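Local coordinates for Ras GTPase-activating-like protein IQGAP2 (Homo sapiens, PDB 5CJP) that probably binds GTP-loaded Rho-family GTPases such as Cdc42 through a helical domain related to the Ras GTPase-activating proteins, at residues Glu75-Val80 / His214-Asp219; Tyr204-Leu209 / Gly230-Tyr235. All coordinates share one frame; numbering follows the deposited sequence.

Contact 1: Glu75-Val80 / His214-Asp219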
ATOM      1  N   GLU E  75      34.756  -9.306  11.261  1.00 57.47           N
ATOM      2  CA  GLU E  75      35.431  -8.681  10.130  1.00 54.13           C
ATOM      3  C   GLU E  75      36.870  -8.283  10.449  1.00 52.81           C
ATOM      4  O   GLU E  75      37.802  -8.597   9.699  1.00 48.44           O
ATOM      5  CB  GLU E  75      34.648  -7.440   9.711  1.00 52.58           C
ATOM      6  CG  GLU E  75      35.243  -6.630   8.569  1.00 54.48           C
ATOM      7  CD  GLU E  75      35.010  -7.268   7.214  1.00 54.95           C
ATOM      8  OE1 GLU E  75      34.160  -8.174   7.144  1.00 56.74           O
ATOM      9  OE2 GLU E  75      35.660  -6.857   6.222  1.00 55.65           O
ATOM     10  N   ILE E  76      37.035  -7.569  11.558  1.00 53.57           N
ATOM     11  CA  ILE E  76      38.344  -7.106  11.987  1.00 55.74           C
ATOM     12  C   ILE E  76      39.329  -8.248  12.207  1.00 62.83           C
ATOM     13  O   ILE E  76      40.347  -8.332  11.508  1.00 61.97           O
ATOM     14  CB  ILE E  76      38.223  -6.258  13.249  1.00 50.65           C
ATOM     15  CG1 ILE E  76      37.491  -4.965  12.906  1.00 46.60           C
ATOM     16  CG2 ILE E  76      39.581  -5.946  13.811  1.00 45.45           C
ATOM     17  CD1 ILE E  76      36.823  -4.330  14.086  1.00 72.65           C
ATOM     18  N   LYS E  77      39.047  -9.130  13.162  1.00 71.21           N
ATOM     19  CA  LYS E  77      39.953 -10.247  13.386  1.00 80.92           C
ATOM     20  C   LYS E  77      39.667 -11.358  12.390  1.00 75.10           C
ATOM     21  O   LYS E  77      39.189 -12.417  12.772  1.00 73.99           O
ATOM     22  CB  LYS E  77      39.815 -10.807  14.801  1.00 99.39           C
ATOM     23  CG  LYS E  77      40.890 -11.845  15.112  1.00125.63           C
ATOM     24  CD  LYS E  77      40.648 -12.576  16.419  1.00140.45           C
ATOM     25  CE  LYS E  77      41.702 -13.655  16.628  1.00146.93           C
ATOM     26  NZ  LYS E  77      41.425 -14.496  17.825  1.00149.30           N
ATOM     27  N   SER E  78      39.965 -11.110  11.120  1.00 70.07           N
ATOM     28  CA  SER E  78      39.716 -12.085  10.065  1.00 65.64           C
ATOM     29  C   SER E  78      40.043 -11.529   8.681  1.00 63.13           C
ATOM     30  O   SER E  78      40.425 -12.266   7.783  1.00 62.23           O
ATOM     31  CB  SER E  78      38.254 -12.522  10.091  1.00 65.12           C
ATOM     32  OG  SER E  78      37.938 -13.294   8.949  1.00 67.36           O
ATOM     33  N   LYS E  79      39.877 -10.226   8.512  1.00 62.20           N
ATOM     34  CA  LYS E  79      40.167  -9.603   7.233  1.00 62.53           C
ATOM     35  C   LYS E  79      40.994  -8.338   7.410  1.00 61.32           C
ATOM     36  O   LYS E  79      41.433  -7.742   6.432  1.00 61.48           O
ATOM     37  CB  LYS E  79      38.873  -9.257   6.493  1.00 65.20           C
ATOM     38  CG  LYS E  79      38.075 -10.448   5.988  1.00 66.15           C
ATOM     39  CD  LYS E  79      36.994  -9.941   5.063  1.00 68.19           C
ATOM     40  CE  LYS E  79      36.270 -11.050   4.340  1.00 69.57           C
ATOM     41  NZ  LYS E  79      35.280 -10.453   3.396  1.00 70.02           N
ATOM     42  N   VAL E  80      41.201  -7.913   8.651  1.00 59.49           N
ATOM     43  CA  VAL E  80      41.986  -6.710   8.870  1.00 60.40           C
ATOM     44  C   VAL E  80      43.388  -7.083   9.333  1.00 65.64           C
ATOM     45  O   VAL E  80      43.568  -7.691  10.383  1.00 64.24           O
ATOM     46  CB  VAL E  80      41.304  -5.765   9.886  1.00 55.72           C
ATOM     47  CG1 VAL E  80      42.154  -4.522  10.098  1.00 48.91           C
ATOM     48  CG2 VAL E  80      39.943  -5.351   9.359  1.00 48.28           C
ATOM     49  N   HIS E 214      41.861  -1.288  18.309  1.00 68.12           N
ATOM     50  CA  HIS E 214      42.875  -1.101  19.338  1.00 71.78           C
ATOM     51  C   HIS E 214      43.251  -2.424  19.965  1.00 73.53           C
ATOM     52  O   HIS E 214      44.402  -2.645  20.317  1.00 73.86           O
ATOM     53  CB  HIS E 214      42.369  -0.167  20.439  1.00 74.71           C
ATOM     54  CG  HIS E 214      43.320  -0.009  21.589  1.00 79.62           C
ATOM     55  ND1 HIS E 214      42.917   0.415  22.839  1.00 81.41           N
ATOM     56  CD2 HIS E 214      44.656  -0.216  21.679  1.00 81.91           C
ATOM     57  CE1 HIS E 214      43.961   0.458  23.646  1.00 82.47           C
ATOM     58  NE2 HIS E 214      45.029   0.080  22.969  1.00 83.28           N
ATOM     59  N   GLU E 215      42.279  -3.307  20.129  1.00 77.09           N
ATOM     60  CA  GLU E 215      42.561  -4.599  20.730  1.00 80.00           C
ATOM     61  C   GLU E 215      43.510  -5.414  19.851  1.00 74.64           C
ATOM     62  O   GLU E 215      44.380  -6.111  20.365  1.00 73.11           O
ATOM     63  CB  GLU E 215      41.265  -5.384  20.947  1.00 91.72           C
ATOM     64  CG  GLU E 215      41.455  -6.694  21.705  1.00106.42           C
ATOM     65  CD  GLU E 215      40.410  -7.745  21.353  1.00114.29           C
ATOM     66  OE1 GLU E 215      40.429  -8.835  21.970  1.00117.57           O
ATOM     67  OE2 GLU E 215      39.579  -7.485  20.455  1.00117.65           O
ATOM     68  N   LYS E 216      43.344  -5.310  18.532  1.00 67.97           N
ATOM     69  CA  LYS E 216      44.169  -6.058  17.584  1.00 62.97           C
ATOM     70  C   LYS E 216      45.463  -5.348  17.192  1.00 63.26           C
ATOM     71  O   LYS E 216      46.461  -5.994  16.890  1.00 60.56           O
ATOM     72  CB  LYS E 216      43.365  -6.381  16.318  1.00 57.98           C
ATOM     73  CG  LYS E 216      44.128  -7.237  15.305  1.00 51.33           C
ATOM     74  CD  LYS E 216      43.233  -7.709  14.166  1.00 50.23           C
ATOM     75  CE  LYS E 216      43.964  -8.670  13.253  1.00 51.06           C
ATOM     76  NZ  LYS E 216      43.070  -9.357  12.265  1.00 52.11           N
ATOM     77  N   PHE E 217      45.441  -4.023  17.183  1.00 66.09           N
ATOM     78  CA  PHE E 217      46.625  -3.249  16.841  1.00 69.33           C
ATOM     79  C   PHE E 217      46.981  -2.285  17.976  1.00 73.36           C
ATOM     80  O   PHE E 217      46.772  -1.078  17.872  1.00 74.94           O
ATOM     81  CB  PHE E 217      46.385  -2.462  15.557  1.00 65.77           C
ATOM     82  CG  PHE E 217      45.960  -3.308  14.391  1.00 61.35           C
ATOM     83  CD1 PHE E 217      44.622  -3.663  14.215  1.00 59.51           C
ATOM     84  CD2 PHE E 217      46.894  -3.736  13.451  1.00 59.13           C
ATOM     85  CE1 PHE E 217      44.224  -4.420  13.124  1.00 56.50           C
ATOM     86  CE2 PHE E 217      46.507  -4.498  12.354  1.00 57.73           C
ATOM     87  CZ  PHE E 217      45.165  -4.840  12.190  1.00 57.59           C
ATOM     88  N   PRO E 218      47.540  -2.810  19.078  1.00 78.84           N
ATOM     89  CA  PRO E 218      47.918  -1.988  20.236  1.00 82.32           C
ATOM     90  C   PRO E 218      48.858  -0.844  19.885  1.00 83.78           C
ATOM     91  O   PRO E 218      48.920   0.157  20.594  1.00 82.27           O
ATOM     92  CB  PRO E 218      48.565  -2.997  21.180  1.00 82.79           C
ATOM     93  CG  PRO E 218      47.857  -4.277  20.837  1.00 81.39           C
ATOM     94  CD  PRO E 218      47.843  -4.230  19.329  1.00 78.41           C
ATOM     95  N   ASP E 219      49.584  -0.990  18.785  1.00 87.79           N
ATOM     96  CA  ASP E 219      50.520   0.039  18.341  1.00 90.37           C
ATOM     97  C   ASP E 219      49.877   1.164  17.564  1.00 85.79           C
ATOM     98  O   ASP E 219      50.567   2.012  17.016  1.00 84.32           O
ATOM     99  CB  ASP E 219      51.611  -0.560  17.469  1.00102.05           C
ATOM    100  CG  ASP E 219      52.487  -1.485  18.228  1.00110.58           C
ATOM    101  OD1 ASP E 219      52.450  -1.430  19.474  1.00116.07           O
ATOM    102  OD2 ASP E 219      53.216  -2.259  17.578  1.00116.65           O
TER
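The ammonium group of K216 bridges the main-chain carbonyls of I76 and V80, tying the last turn of helix 200-216 to the C-terminal part of helix 58-79, where K77 centres an inverse gamma turn in this mainly helical fold related to the Ras GAPs. The lysine gets there by being stretched out: its CG is anti to the backbone N (chi1 -177°), and the chain stays extended beyond CG to its tip. From K216 NZ, one bond of 2.6 Å runs to V80 O in the plane of that carbonyl, with a C=O...N angle of 157°. The second, 3.0 Å from K216 NZ to I76 O, is more bent, at 129°, and its donor is tilted out of the carbonyl plane. I76 O also accepts the backbone N of V80, and the two donors reach it from opposite faces of its plane, so the oxygen is held by its own chain on one face and by the lysine on the other. The positive charge probably suits the carbonyl-rich, partly negative C-terminal end of helix 58-79. Nearer the backbone along the same side chain, CD of K216 lies 4.1 Å from CG2 of I76, which also packs on S212 and I213. A methionine in place of K216 would probably leave V80 O without its charged partner and I76 O with V80 N but no lysine, the two helix ends less firmly tied. S78 O has a weak hydrogen bond to a basic side chain of another protein. Beyond the polar grip, V80 and F217 make the apolar half of the contact, and V80 packs further on D85 and I86. With its CG1 anti to the backbone N, V80 meets the F217 ring obliquely, CG1 lying 3.7 Å from both CE1 and CZ.

Contact 2: Tyr204-Leu209 / Gly230-Tyr235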
ATOM      1  N   TYR E 204      27.556   3.659  19.631  1.00 45.13           N
ATOM      2  CA  TYR E 204      28.010   2.408  20.210  1.00 45.43           C
ATOM      3  C   TYR E 204      28.885   1.606  19.252  1.00 46.02           C
ATOM      4  O   TYR E 204      29.897   1.045  19.656  1.00 47.71           O
ATOM      5  CB  TYR E 204      26.817   1.577  20.663  1.00 44.56           C
ATOM      6  CG  TYR E 204      27.210   0.211  21.132  1.00 44.11           C
ATOM      7  CD1 TYR E 204      28.080   0.047  22.211  1.00 45.33           C
ATOM      8  CD2 TYR E 204      26.772  -0.925  20.457  1.00 43.37           C
ATOM      9  CE1 TYR E 204      28.512  -1.226  22.605  1.00 45.77           C
ATOM     10  CE2 TYR E 204      27.193  -2.194  20.837  1.00 45.99           C
ATOM     11  CZ  TYR E 204      28.067  -2.341  21.906  1.00 46.17           C
ATOM     12  OH  TYR E 204      28.499  -3.602  22.248  1.00 46.06           O
ATOM     13  N   ILE E 205      28.503   1.552  17.984  1.00 45.06           N
ATOM     14  CA  ILE E 205      29.303   0.808  17.031  1.00 44.71           C
ATOM     15  C   ILE E 205      30.653   1.497  16.814  1.00 47.67           C
ATOM     16  O   ILE E 205      31.668   0.834  16.593  1.00 49.15           O
ATOM     17  CB  ILE E 205      28.556   0.637  15.702  1.00 41.35           C
ATOM     18  CG1 ILE E 205      27.361  -0.306  15.907  1.00 38.75           C
ATOM     19  CG2 ILE E 205      29.481   0.076  14.644  1.00 39.08           C
ATOM     20  CD1 ILE E 205      27.725  -1.685  16.328  1.00 72.65           C
ATOM     21  N   ALA E 206      30.673   2.824  16.884  1.00 49.06           N
ATOM     22  CA  ALA E 206      31.919   3.562  16.737  1.00 50.61           C
ATOM     23  C   ALA E 206      32.800   3.119  17.898  1.00 51.90           C
ATOM     24  O   ALA E 206      34.000   2.902  17.740  1.00 52.99           O
ATOM     25  CB  ALA E 206      31.670   5.060  16.811  1.00 50.03           C
ATOM     26  N   LYS E 207      32.193   2.975  19.073  1.00 51.81           N
ATOM     27  CA  LYS E 207      32.924   2.521  20.250  1.00 51.62           C
ATOM     28  C   LYS E 207      33.460   1.112  20.016  1.00 50.90           C
ATOM     29  O   LYS E 207      34.643   0.857  20.188  1.00 51.02           O
ATOM     30  CB  LYS E 207      32.015   2.529  21.473  1.00 49.94           C
ATOM     31  CG  LYS E 207      32.642   1.894  22.695  1.00 47.18           C
ATOM     32  CD  LYS E 207      31.722   2.060  23.880  1.00 47.11           C
ATOM     33  CE  LYS E 207      32.102   1.137  24.999  1.00 41.97           C
ATOM     34  NZ  LYS E 207      31.191   1.371  26.126  1.00 41.23           N
ATOM     35  N   VAL E 208      32.581   0.194  19.626  1.00 51.24           N
ATOM     36  CA  VAL E 208      32.989  -1.177  19.337  1.00 50.09           C
ATOM     37  C   VAL E 208      34.108  -1.175  18.312  1.00 51.79           C
ATOM     38  O   VAL E 208      35.118  -1.852  18.479  1.00 54.96           O
ATOM     39  CB  VAL E 208      31.844  -1.996  18.736  1.00 48.42           C
ATOM     40  CG1 VAL E 208      32.412  -3.230  18.024  1.00 42.25           C
ATOM     41  CG2 VAL E 208      30.871  -2.399  19.828  1.00 44.69           C
ATOM     42  N   LEU E 209      33.903  -0.426  17.238  1.00 49.57           N
ATOM     43  CA  LEU E 209      34.881  -0.328  16.176  1.00 48.62           C
ATOM     44  C   LEU E 209      36.245   0.077  16.723  1.00 51.09           C
ATOM     45  O   LEU E 209      37.235  -0.622  16.513  1.00 51.39           O
ATOM     46  CB  LEU E 209      34.403   0.682  15.128  1.00 44.14           C
ATOM     47  CG  LEU E 209      35.404   1.153  14.073  1.00 39.35           C
ATOM     48  CD1 LEU E 209      36.053  -0.036  13.433  1.00 38.16           C
ATOM     49  CD2 LEU E 209      34.699   2.010  13.031  1.00 38.02           C
ATOM     50  N   GLY E 230      36.327   8.602  12.794  1.00 41.54           N
ATOM     51  CA  GLY E 230      35.828   9.761  12.087  1.00 42.04           C
ATOM     52  C   GLY E 230      35.367   9.399  10.689  1.00 42.73           C
ATOM     53  O   GLY E 230      34.547  10.093  10.107  1.00 44.67           O
ATOM     54  N   ASN E 231      35.915   8.316  10.144  1.00 43.86           N
ATOM     55  CA  ASN E 231      35.554   7.847   8.817  1.00 43.06           C
ATOM     56  C   ASN E 231      34.112   7.373   8.862  1.00 43.49           C
ATOM     57  O   ASN E 231      33.341   7.640   7.956  1.00 42.33           O
ATOM     58  CB  ASN E 231      36.449   6.686   8.398  1.00 43.69           C
ATOM     59  CG  ASN E 231      35.964   6.005   7.127  1.00 39.40           C
ATOM     60  OD1 ASN E 231      36.067   6.557   6.033  1.00 38.78           O
ATOM     61  ND2 ASN E 231      35.411   4.807   7.274  1.00 37.67           N
ATOM     62  N   LEU E 232      33.761   6.670   9.932  1.00 44.14           N
ATOM     63  CA  LEU E 232      32.409   6.157  10.120  1.00 43.66           C
ATOM     64  C   LEU E 232      31.400   7.272  10.367  1.00 42.48           C
ATOM     65  O   LEU E 232      30.399   7.386   9.664  1.00 40.36           O
ATOM     66  CB  LEU E 232      32.371   5.191  11.311  1.00 45.72           C
ATOM     67  CG  LEU E 232      30.985   4.809  11.869  1.00 47.06           C
ATOM     68  CD1 LEU E 232      30.153   4.075  10.802  1.00 46.63           C
ATOM     69  CD2 LEU E 232      31.168   3.929  13.099  1.00 44.20           C
ATOM     70  N   LEU E 233      31.677   8.090  11.375  1.00 43.11           N
ATOM     71  CA  LEU E 233      30.783   9.172  11.764  1.00 41.09           C
ATOM     72  C   LEU E 233      30.690  10.309  10.774  1.00 40.42           C
ATOM     73  O   LEU E 233      29.606  10.850  10.549  1.00 38.11           O
ATOM     74  CB  LEU E 233      31.201   9.720  13.121  1.00 40.66           C
ATOM     75  CG  LEU E 233      31.179   8.695  14.248  1.00 39.29           C
ATOM     76  CD1 LEU E 233      31.536   9.391  15.539  1.00 40.27           C
ATOM     77  CD2 LEU E 233      29.793   8.053  14.350  1.00 38.36           C
ATOM     78  N   TYR E 234      31.818  10.672  10.176  1.00 40.09           N
ATOM     79  CA  TYR E 234      31.808  11.771   9.239  1.00 39.93           C
ATOM     80  C   TYR E 234      31.745  11.448   7.753  1.00 39.78           C
ATOM     81  O   TYR E 234      30.739  11.714   7.106  1.00 39.30           O
ATOM     82  CB  TYR E 234      32.996  12.721   9.483  1.00 40.11           C
ATOM     83  CG  TYR E 234      32.786  14.006   8.735  1.00 39.29           C
ATOM     84  CD1 TYR E 234      31.762  14.871   9.099  1.00 40.77           C
ATOM     85  CD2 TYR E 234      33.455  14.253   7.540  1.00 40.59           C
ATOM     86  CE1 TYR E 234      31.384  15.943   8.278  1.00 42.71           C
ATOM     87  CE2 TYR E 234      33.083  15.318   6.714  1.00 42.06           C
ATOM     88  CZ  TYR E 234      32.042  16.148   7.088  1.00 42.16           C
ATOM     89  OH  TYR E 234      31.616  17.141   6.240  1.00 46.80           O
ATOM     90  N   TYR E 235      32.818  10.902   7.199  1.00 41.58           N
ATOM     91  CA  TYR E 235      32.851  10.621   5.765  1.00 44.82           C
ATOM     92  C   TYR E 235      31.756   9.677   5.302  1.00 47.23           C
ATOM     93  O   TYR E 235      31.212   9.822   4.221  1.00 47.41           O
ATOM     94  CB  TYR E 235      34.210  10.034   5.364  1.00 44.95           C
ATOM     95  CG  TYR E 235      34.389   9.898   3.870  1.00 44.48           C
ATOM     96  CD1 TYR E 235      34.642  11.014   3.079  1.00 43.92           C
ATOM     97  CD2 TYR E 235      34.268   8.661   3.243  1.00 46.89           C
ATOM     98  CE1 TYR E 235      34.771  10.909   1.711  1.00 46.43           C
ATOM     99  CE2 TYR E 235      34.394   8.535   1.868  1.00 45.70           C
ATOM    100  CZ  TYR E 235      34.647   9.664   1.102  1.00 48.68           C
ATOM    101  OH  TYR E 235      34.772   9.555  -0.270  1.00 47.72           O
TER
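A206 and L232 face each other across two helices that run nearly antiparallel, their axes 10.2 Å apart at closest approach and their directions 153° apart. No hydrogen bond crosses between the segments; the contact is apolar and all five touching residues are buried. L232 contributes the largest share, chiefly through one methyl, CD2. With CG anti to the backbone N (chi1 166°), its CD2 comes down over the backbone of A206, 3.7 Å from the CA of A206 and 3.9 Å from its CB. The small alanine side chain lets the leucine come this close to the opposing helix. CD2 of L209 flanks the same methyl, 4.0 Å from CD2 of L232, as the two leucines lie alongside, pointing opposite ways. More distantly, CG2 of I205 approaches it too, although the rest of I205 turns off to pack on F68 and L72 of helix 58-79. L233 adds a loose touch, its CD2 lying 4.3 Å from CB of A206, and packs also on A311 of helix 294-311. The backbone of this segment makes a wider pi-type turn at 231-235, and Y235 stacks on an aromatic side chain of another protein. The arrangement is an antiparallel helical hairpin, in whose second helix Y234 and Y235 appear to begin the counterpart of the FLRxxxPA signature of Ras GAPs.

Both contacts use helix 200-216. Contact 1 engages its C-terminal end, contact 2 a part nearly three turns earlier, and their centres are 15 Å apart, the nearest atoms about 4 Å apart without touching. Along the chain the segments alternate, in the order 75-80, 204-209, 214-219, 230-235, so the helix meets helix 222-243 through its middle and the end of helix 58-79, remote in sequence, through its C-terminal turn. Contact 2 lies buried about 12 Å from the centre of the chain, whereas contact 1 is partly exposed at about 24 Å. Together they set one helix between two others within the GAP-related domain, and residues of both contacts meet another protein.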